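Local atomic coordinates of extracellular solute-binding protein, family 1 (Bifidobacterium longum subsp. infantis ATCC 15697, PDB entry 3OMB), a protein that probably binds a carbohydrate or similar solute outside the cell and delivers it to an ABC-type importer, and carries a bound magnesium ion. Residues A[41-46]-A[94-99]; A[223-228]-A[237-242]; A[324-329]-A[446-451]. All coordinates share one frame; numbering follows the deposited sequence.

Contact 1: residues A[41-46]-A[94-99]; sequences IVTVLV and DIADVN
Thr43 and Asp97 meet with their side chains at about a right angle and exchange bonds with each other's backbone. The hydroxyl OG1 of Thr43, set between its own N and carbonyl carbon (chi1 49°), accepts from Asp97 N at 2.9 Å in a nearly straight bond. In return Asp97 OD2 takes the N-H of Thr43 at 3.2 Å, met from above the carboxylate plane, and so stands in for a strand carbonyl at the start of the pairing. From there the chains run parallel: Val98 N donates to Thr43 O at 3.0 Å, and Leu45 N to Val98 O at 2.8 Å. Val44 and Val98 run alongside each other from the same face of the sheet, Val44 CG2 3.9 Å from Val98 CB; Val42 CG1 touches Val98 CG2, and helix 363-373 packs over this face through Leu369 and Ala366. Leu45 and Asn99 lie on the other face, Leu45 CB near Asn99 OD1, while Ala96, in the loop before the strand, brings CB to 3.8 Å from Leu45 CB. Asn99 ND2 donates to Ala96 O and Ser355 O. Parallel strands layered with helices are typical of the alpha/beta lobes of periplasmic-type solute-binding proteins.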
loop_
_atom_site.group_PDB
_atom_site.type_symbol
_atom_site.label_atom_id
_atom_site.label_comp_id
_atom_site.label_asym_id
_atom_site.label_seq_id
_atom_site.Cartn_x
_atom_site.Cartn_y
_atom_site.Cartn_z
ATOM N N ILE A 41 -21.685 23.745 -14.137
ATOM C CA ILE A 41 -20.857 22.696 -14.721
ATOM C C ILE A 41 -19.620 22.507 -13.835
ATOM O O ILE A 41 -18.989 23.475 -13.389
ATOM C CB ILE A 41 -20.446 23.013 -16.163
ATOM C CG1 ILE A 41 -21.681 23.095 -17.069
ATOM C CG2 ILE A 41 -19.463 21.964 -16.685
ATOM C CD1 ILE A 41 -21.418 23.768 -18.394
ATOM N N VAL A 42 -19.301 21.258 -13.547
ATOM C CA VAL A 42 -18.166 20.960 -12.699
ATOM C C VAL A 42 -17.223 20.014 -13.446
ATOM O O VAL A 42 -17.611 18.892 -13.807
ATOM C CB VAL A 42 -18.612 20.331 -11.359
ATOM C CG1 VAL A 42 -17.417 20.163 -10.405
ATOM C CG2 VAL A 42 -19.688 21.163 -10.699
ATOM N N THR A 43 -15.993 20.474 -13.677
ATOM C CA THR A 43 -14.934 19.610 -14.205
ATOM C C THR A 43 -14.331 18.789 -13.083
ATOM O O THR A 43 -14.046 19.303 -12.005
ATOM C CB THR A 43 -13.814 20.409 -14.908
ATOM O OG1 THR A 43 -13.388 21.477 -14.060
ATOM C CG2 THR A 43 -14.313 20.997 -16.227
ATOM N N VAL A 44 -14.158 17.501 -13.332
ATOM C CA VAL A 44 -13.611 16.586 -12.345
ATOM C C VAL A 44 -12.577 15.720 -13.015
ATOM O O VAL A 44 -12.897 14.957 -13.931
ATOM C CB VAL A 44 -14.695 15.664 -11.761
ATOM C CG1 VAL A 44 -14.095 14.740 -10.687
ATOM C CG2 VAL A 44 -15.832 16.480 -11.188
ATOM N N LEU A 45 -11.336 15.835 -12.561
ATOM C CA LEU A 45 -10.284 14.924 -12.984
ATOM C C LEU A 45 -10.373 13.671 -12.079
ATOM O O LEU A 45 -10.557 13.802 -10.881
ATOM C CB LEU A 45 -8.925 15.594 -12.827
ATOM C CG LEU A 45 -7.782 14.601 -13.028
ATOM C CD1 LEU A 45 -7.148 14.808 -14.375
ATOM C CD2 LEU A 45 -6.790 14.714 -11.887
ATOM N N VAL A 46 -10.270 12.479 -12.670
ATOM C CA VAL A 46 -10.366 11.215 -11.937
ATOM C C VAL A 46 -9.339 10.211 -12.491
ATOM O O VAL A 46 -9.323 9.886 -13.682
ATOM C CB VAL A 46 -11.816 10.600 -11.965
ATOM C CG1 VAL A 46 -12.348 10.416 -13.402
ATOM C CG2 VAL A 46 -11.855 9.302 -11.196
ATOM N N ASP A 94 -3.794 25.310 -15.148
ATOM C CA ASP A 94 -5.205 25.037 -15.439
ATOM C C ASP A 94 -5.601 23.654 -14.946
ATOM O O ASP A 94 -5.346 22.651 -15.613
ATOM C CB ASP A 94 -5.481 25.140 -16.945
ATOM C CG ASP A 94 -5.403 26.569 -17.462
ATOM O OD1 ASP A 94 -6.098 27.449 -16.894
ATOM O OD2 ASP A 94 -4.658 26.810 -18.450
ATOM N N ILE A 95 -6.219 23.601 -13.776
ATOM C CA ILE A 95 -6.583 22.323 -13.186
ATOM C C ILE A 95 -8.108 22.139 -13.164
ATOM O O ILE A 95 -8.861 23.114 -13.298
ATOM C CB ILE A 95 -5.963 22.155 -11.782
ATOM C CG1 ILE A 95 -6.470 23.231 -10.832
ATOM C CG2 ILE A 95 -4.423 22.180 -11.863
ATOM C CD1 ILE A 95 -6.309 22.842 -9.381
ATOM N N ALA A 96 -8.561 20.895 -13.017
ATOM C CA ALA A 96 -9.995 20.631 -12.945
ATOM C C ALA A 96 -10.549 21.204 -11.639
ATOM O O ALA A 96 -9.804 21.369 -10.670
ATOM C CB ALA A 96 -10.259 19.150 -13.044
ATOM N N ASP A 97 -11.840 21.509 -11.608
ATOM C CA ASP A 97 -12.483 22.001 -10.381
ATOM C C ASP A 97 -12.314 21.049 -9.199
ATOM O O ASP A 97 -11.963 21.466 -8.103
ATOM C CB ASP A 97 -13.982 22.237 -10.594
ATOM C CG ASP A 97 -14.277 23.304 -11.634
ATOM O OD1 ASP A 97 -13.400 24.175 -11.868
ATOM O OD2 ASP A 97 -15.403 23.264 -12.210
ATOM N N VAL A 98 -12.619 19.777 -9.440
ATOM C CA VAL A 98 -12.503 18.731 -8.446
ATOM C C VAL A 98 -11.503 17.713 -8.993
ATOM O O VAL A 98 -11.533 17.377 -10.176
ATOM C CB VAL A 98 -13.877 18.063 -8.156
ATOM C CG1 VAL A 98 -13.741 16.856 -7.173
ATOM C CG2 VAL A 98 -14.889 19.096 -7.634
ATOM N N ASN A 99 -10.618 17.228 -8.127
ATOM C CA ASN A 99 -9.561 16.334 -8.561
ATOM C C ASN A 99 -9.504 15.121 -7.655
ATOM O O ASN A 99 -9.326 15.250 -6.438
ATOM C CB ASN A 99 -8.227 17.066 -8.557
ATOM C CG ASN A 99 -8.237 18.273 -9.449
ATOM O OD1 ASN A 99 -7.957 18.165 -10.625
ATOM N ND2 ASN A 99 -8.595 19.426 -8.900
#

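Contact 2: residues A[223-228]-A[237-242]; sequences WYSPML and TGFNKG
The two backbones come close at Trp223 and Phe239, whose CA atoms are 5.7 Å apart, and again at Leu228 and Thr237, with CA atoms 6.7 Å apart. Both segments belong to the long connection between strands 209-211 and 248-251. Residues 226-228 form a short 3-10 turn, entered through an ST turn in which Ser225 OG accepts from Met227 N, while 237-242 has no regular structure. At one end Trp223 has CG beside its backbone N and anti to its carbonyl carbon (chi1 -80°), which swings the indole across to Asn240, whose CA sits 3.2 Å above the ring plane toward its rim. The Asn240 amide is turned 27° from the indole plane and brings ND2 to 3.5 Å from Trp223 CH2. Trp223 NE1 donates to Asn240 O at 2.8 Å, a bent bond (133°) whose acceptor is tilted out of the ring plane. At the other end the Phe239 ring has its edge against the backbone of Met227 and Leu228. Its CD2 is 3.7 Å from Leu228 CD2, and Thr237 CB stands over the centre of one ring face. An alanine in place of Trp223 would probably leave Asn240 O without this donor and open a gap beside the Asn240 amide. Phe239 packing and the Trp223-Asn240 bond thus join two segments with little regular structure, and outside partners hold both ends: Gln165, Gly164 and Ser347 bond to the Asn240 amide, Asn231 and Asp343 to Thr237 OG1.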
loop_
_atom_site.group_PDB
_atom_site.type_symbol
_atom_site.label_atom_id
_atom_site.label_comp_id
_atom_site.label_asym_id
_atom_site.label_seq_id
_atom_site.Cartn_x
_atom_site.Cartn_y
_atom_site.Cartn_z
ATOM N N TRP A 223 6.035 -3.665 -2.064
ATOM C CA TRP A 223 5.111 -4.624 -1.480
ATOM C C TRP A 223 5.787 -5.982 -1.572
ATOM O O TRP A 223 6.426 -6.303 -2.579
ATOM C CB TRP A 223 3.771 -4.630 -2.227
ATOM C CG TRP A 223 2.871 -3.509 -1.821
ATOM C CD1 TRP A 223 3.158 -2.169 -1.889
ATOM C CD2 TRP A 223 1.531 -3.605 -1.294
ATOM N NE1 TRP A 223 2.089 -1.444 -1.445
ATOM C CE2 TRP A 223 1.079 -2.290 -1.074
ATOM C CE3 TRP A 223 0.677 -4.674 -0.989
ATOM C CZ2 TRP A 223 -0.195 -2.000 -0.546
ATOM C CZ3 TRP A 223 -0.592 -4.390 -0.466
ATOM C CH2 TRP A 223 -1.007 -3.055 -0.240
ATOM N N TYR A 224 5.673 -6.740 -0.490
ATOM C CA TYR A 224 6.116 -8.115 -0.448
ATOM C C TYR A 224 7.642 -8.193 -0.557
ATOM O O TYR A 224 8.185 -9.235 -0.937
ATOM C CB TYR A 224 5.379 -9.001 -1.487
ATOM C CG TYR A 224 3.884 -8.717 -1.619
ATOM C CD1 TYR A 224 3.051 -8.658 -0.480
ATOM C CD2 TYR A 224 3.292 -8.532 -2.875
ATOM C CE1 TYR A 224 1.687 -8.387 -0.587
ATOM C CE2 TYR A 224 1.897 -8.261 -2.996
ATOM C CZ TYR A 224 1.122 -8.202 -1.839
ATOM O OH TYR A 224 -0.220 -7.940 -1.910
ATOM N N SER A 225 8.329 -7.101 -0.209
ATOM C CA SER A 225 9.787 -7.060 -0.252
ATOM C C SER A 225 10.395 -8.172 0.580
ATOM O O SER A 225 9.863 -8.503 1.662
ATOM C CB SER A 225 10.295 -5.719 0.281
ATOM O OG SER A 225 11.717 -5.693 0.323
ATOM N N PRO A 226 11.518 -8.752 0.095
ATOM C CA PRO A 226 12.263 -9.693 0.936
ATOM C C PRO A 226 12.702 -9.083 2.271
ATOM O O PRO A 226 12.873 -9.823 3.252
ATOM C CB PRO A 226 13.493 -10.074 0.081
ATOM C CG PRO A 226 13.527 -9.107 -1.062
ATOM C CD PRO A 226 12.115 -8.619 -1.255
HETATM N N MSE A 227 12.853 -7.754 2.313
HETATM C CA MSE A 227 13.165 -7.021 3.552
HETATM C C MSE A 227 12.074 -7.067 4.638
HETATM O O MSE A 227 12.251 -6.518 5.735
HETATM C CB MSE A 227 13.531 -5.572 3.222
HETATM C CG MSE A 227 14.526 -5.470 2.065
HETATM SE SE MSE A 227 16.131 -6.535 2.304
HETATM C CE MSE A 227 15.821 -8.176 1.342
ATOM N N LEU A 228 10.955 -7.723 4.354
ATOM C CA LEU A 228 9.975 -7.998 5.402
ATOM C C LEU A 228 10.566 -8.872 6.512
ATOM O O LEU A 228 10.018 -8.935 7.630
ATOM C CB LEU A 228 8.721 -8.672 4.837
ATOM C CG LEU A 228 7.725 -7.743 4.155
ATOM C CD1 LEU A 228 6.716 -8.560 3.359
ATOM C CD2 LEU A 228 7.020 -6.868 5.218
ATOM N N THR A 237 8.392 -2.887 9.915
ATOM C CA THR A 237 8.275 -2.337 8.556
ATOM C C THR A 237 6.893 -1.702 8.290
ATOM O O THR A 237 5.924 -1.955 9.017
ATOM C CB THR A 237 8.581 -3.427 7.493
ATOM O OG1 THR A 237 7.611 -4.474 7.602
ATOM C CG2 THR A 237 10.003 -4.031 7.717
ATOM N N GLY A 238 6.798 -0.861 7.259
ATOM C CA GLY A 238 5.479 -0.401 6.799
ATOM C C GLY A 238 5.478 -0.254 5.303
ATOM O O GLY A 238 5.478 0.863 4.786
ATOM N N PHE A 239 5.512 -1.384 4.602
ATOM C CA PHE A 239 5.734 -1.367 3.161
ATOM C C PHE A 239 4.475 -1.171 2.297
ATOM O O PHE A 239 4.591 -1.220 1.086
ATOM C CB PHE A 239 6.492 -2.623 2.696
ATOM C CG PHE A 239 7.930 -2.750 3.239
ATOM C CD1 PHE A 239 8.730 -1.623 3.479
ATOM C CD2 PHE A 239 8.483 -4.009 3.452
ATOM C CE1 PHE A 239 10.055 -1.749 3.972
ATOM C CE2 PHE A 239 9.816 -4.150 3.925
ATOM C CZ PHE A 239 10.600 -3.000 4.197
ATOM N N ASN A 240 3.288 -0.974 2.875
ATOM C CA ASN A 240 2.124 -0.607 2.041
ATOM C C ASN A 240 2.352 0.741 1.342
ATOM O O ASN A 240 2.041 0.890 0.164
ATOM C CB ASN A 240 0.819 -0.491 2.839
ATOM C CG ASN A 240 0.067 -1.826 2.997
ATOM O OD1 ASN A 240 0.659 -2.868 3.212
ATOM N ND2 ASN A 240 -1.261 -1.762 2.949
ATOM N N LYS A 241 2.864 1.718 2.091
ATOM C CA LYS A 241 3.077 3.080 1.598
ATOM C C LYS A 241 3.913 3.836 2.644
ATOM O O LYS A 241 4.019 3.414 3.802
ATOM C CB LYS A 241 1.732 3.807 1.408
ATOM C CG LYS A 241 0.831 3.745 2.652
ATOM C CD LYS A 241 -0.494 4.454 2.436
ATOM C CE LYS A 241 -1.384 4.340 3.663
ATOM N NZ LYS A 241 -1.923 2.930 3.823
ATOM N N GLY A 242 4.507 4.945 2.217
ATOM C CA GLY A 242 5.122 5.887 3.129
ATOM C C GLY A 242 6.575 5.632 3.427
ATOM O O GLY A 242 7.270 4.957 2.694
#

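Contact 3: residues A[324-329]-A[446-451]; sequences YIAMPV and KVYEEQ
The side-chain amide of Gln451 spans the backbone N and O of Val329 with a pair of hydrogen bonds. Gln451 NE2 donates at 2.7 Å on a lone pair of Val329 O, which lies in the Gln451 amide plane, while Val329 N donates to Gln451 OE1 at 2.9 Å. The Gln451 chain is extended beyond CG (chi2 180°), which carries the amide from the helix to the loop, and the two bonds together fix its rotation. A further polar link, a weak hydrogen bond, runs from Tyr448 OH to Met327 O at 2.6 Å. The same hydroxyl has a stronger partner in Met167 N of strand 166-170, and the tyrosine ring stacks with Trp342. Apolar contacts involve the neighbouring side chains. Val447 CG1 presses on Pro328 CD at 3.6 Å, the two side chains crossing at about a right angle, and also stands over the centre of one face of the Tyr448 ring. Ala326 CB touches both helix residues, lying 4.1 Å from Val447 CG2 and 3.9 Å from Tyr448 CE2. Separately, Pro328 and Val329 pack against the flat amide of Gln451, Pro328 CB 3.7 Å from Gln451 OE1. Helix 436-452 thus lies against edge strand 324-326, next to strand 166-170 in a mixed sheet, and against the loop leaving it, which fits an alpha/beta lobe.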
loop_
_atom_site.group_PDB
_atom_site.type_symbol
_atom_site.label_atom_id
_atom_site.label_comp_id
_atom_site.label_asym_id
_atom_site.label_seq_id
_atom_site.Cartn_x
_atom_site.Cartn_y
_atom_site.Cartn_z
ATOM N N TYR A 324 -2.113 -23.636 1.337
ATOM C CA TYR A 324 -1.317 -22.533 1.888
ATOM C C TYR A 324 -1.997 -21.838 3.054
ATOM O O TYR A 324 -3.218 -21.709 3.048
ATOM C CB TYR A 324 -1.021 -21.495 0.782
ATOM C CG TYR A 324 -0.055 -22.018 -0.245
ATOM C CD1 TYR A 324 -0.507 -22.751 -1.349
ATOM C CD2 TYR A 324 1.329 -21.805 -0.093
ATOM C CE1 TYR A 324 0.406 -23.267 -2.295
ATOM C CE2 TYR A 324 2.235 -22.304 -1.008
ATOM C CZ TYR A 324 1.777 -23.026 -2.111
ATOM O OH TYR A 324 2.684 -23.499 -3.023
ATOM N N ILE A 325 -1.198 -21.378 4.026
ATOM C CA ILE A 325 -1.682 -20.527 5.126
ATOM C C ILE A 325 -0.732 -19.354 5.320
ATOM O O ILE A 325 0.412 -19.395 4.862
ATOM C CB ILE A 325 -1.802 -21.290 6.492
ATOM C CG1 ILE A 325 -0.416 -21.739 7.018
ATOM C CG2 ILE A 325 -2.832 -22.459 6.404
ATOM C CD1 ILE A 325 -0.469 -22.452 8.421
ATOM N N ALA A 326 -1.187 -18.318 6.019
ATOM C CA ALA A 326 -0.267 -17.290 6.502
ATOM C C ALA A 326 0.383 -17.781 7.792
ATOM O O ALA A 326 -0.271 -18.451 8.574
ATOM C CB ALA A 326 -0.999 -15.952 6.713
HETATM N N MSE A 327 1.660 -17.460 8.005
HETATM C CA MSE A 327 2.385 -17.831 9.235
HETATM C C MSE A 327 2.966 -16.579 9.905
HETATM O O MSE A 327 3.341 -15.635 9.213
HETATM C CB MSE A 327 3.539 -18.798 8.930
HETATM C CG MSE A 327 4.532 -18.244 7.894
HETATM SE SE MSE A 327 6.055 -19.401 7.572
HETATM C CE MSE A 327 7.033 -19.086 9.211
ATOM N N PRO A 328 3.070 -16.580 11.245
ATOM C CA PRO A 328 3.773 -15.508 11.915
ATOM C C PRO A 328 5.231 -15.511 11.472
ATOM O O PRO A 328 5.775 -16.587 11.167
ATOM C CB PRO A 328 3.681 -15.898 13.395
ATOM C CG PRO A 328 2.498 -16.866 13.473
ATOM C CD PRO A 328 2.499 -17.574 12.186
ATOM N N VAL A 329 5.871 -14.345 11.428
ATOM C CA VAL A 329 7.271 -14.340 10.999
ATOM C C VAL A 329 8.202 -15.044 12.033
ATOM O O VAL A 329 8.029 -14.846 13.222
ATOM C CB VAL A 329 7.761 -12.922 10.667
ATOM C CG1 VAL A 329 8.100 -12.120 11.926
ATOM C CG2 VAL A 329 8.953 -12.990 9.707
ATOM N N LYS A 446 -5.593 -12.155 10.999
ATOM C CA LYS A 446 -5.730 -12.828 12.302
ATOM C C LYS A 446 -4.416 -13.440 12.746
ATOM O O LYS A 446 -4.087 -13.423 13.919
ATOM C CB LYS A 446 -6.782 -13.931 12.241
ATOM C CG LYS A 446 -8.196 -13.373 12.333
ATOM C CD LYS A 446 -9.221 -14.463 12.176
ATOM C CE LYS A 446 -10.537 -13.901 11.636
ATOM N NZ LYS A 446 -11.282 -13.086 12.631
ATOM N N VAL A 447 -3.660 -13.970 11.788
ATOM C CA VAL A 447 -2.415 -14.612 12.095
ATOM C C VAL A 447 -1.390 -13.646 12.699
ATOM O O VAL A 447 -0.546 -14.072 13.484
ATOM C CB VAL A 447 -1.851 -15.315 10.856
ATOM C CG1 VAL A 447 -0.480 -15.885 11.131
ATOM C CG2 VAL A 447 -2.836 -16.422 10.371
ATOM N N TYR A 448 -1.488 -12.351 12.363
ATOM C CA TYR A 448 -0.470 -11.358 12.727
ATOM C C TYR A 448 -0.794 -10.497 13.938
ATOM O O TYR A 448 0.039 -9.683 14.376
ATOM C CB TYR A 448 -0.131 -10.481 11.507
ATOM C CG TYR A 448 0.499 -11.367 10.437
ATOM C CD1 TYR A 448 1.803 -11.835 10.583
ATOM C CD2 TYR A 448 -0.235 -11.821 9.368
ATOM C CE1 TYR A 448 2.378 -12.686 9.629
ATOM C CE2 TYR A 448 0.322 -12.681 8.419
ATOM C CZ TYR A 448 1.630 -13.116 8.553
ATOM O OH TYR A 448 2.192 -13.970 7.599
ATOM N N GLU A 449 -1.985 -10.686 14.494
ATOM C CA GLU A 449 -2.420 -9.876 15.626
ATOM C C GLU A 449 -1.461 -9.952 16.802
ATOM O O GLU A 449 -1.129 -8.924 17.389
ATOM C CB GLU A 449 -3.824 -10.263 16.084
ATOM C CG GLU A 449 -4.918 -9.532 15.334
ATOM C CD GLU A 449 -6.032 -9.063 16.265
ATOM O OE1 GLU A 449 -6.677 -9.929 16.885
ATOM O OE2 GLU A 449 -6.271 -7.831 16.383
ATOM N N GLU A 450 -1.018 -11.151 17.155
ATOM C CA GLU A 450 -0.020 -11.260 18.227
ATOM C C GLU A 450 1.272 -10.453 17.953
ATOM O O GLU A 450 1.635 -9.599 18.742
ATOM C CB GLU A 450 0.285 -12.740 18.569
ATOM C CG GLU A 450 1.332 -12.932 19.673
ATOM C CD GLU A 450 0.878 -12.396 21.041
ATOM O OE1 GLU A 450 1.743 -11.850 21.799
ATOM O OE2 GLU A 450 -0.345 -12.506 21.355
ATOM N N GLN A 451 1.970 -10.744 16.855
ATOM C CA GLN A 451 3.212 -10.002 16.523
ATOM C C GLN A 451 3.014 -8.513 16.349
ATOM O O GLN A 451 3.870 -7.734 16.783
ATOM C CB GLN A 451 3.907 -10.593 15.294
ATOM C CG GLN A 451 4.572 -11.953 15.630
ATOM C CD GLN A 451 5.256 -12.558 14.440
ATOM O OE1 GLN A 451 4.834 -12.341 13.286
ATOM N NE2 GLN A 451 6.332 -13.325 14.694
#

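How the contacts relate
The contacts follow in series along the chain: contact 1 closes before contact 2 opens, and contact 2 closes before contact 3 opens. Contact 1 belongs to the sheet of strands 71-78, 41-48, 98-100 and 352-356; contact 3 involves edge strand 324-326 of a separate sheet. Their centres lie about 43 Å apart, on opposite sides of the chain's centre, consistent with the two lobes of a solute-binding protein. Contact 2, nearer the middle and on the side of contact 3, has its centre about 16 Å from that of contact 3 and about 33 Å from that of contact 1. The nearest atoms of contacts 2 and 3 are about 5 Å apart without touching. None lies at the magnesium site.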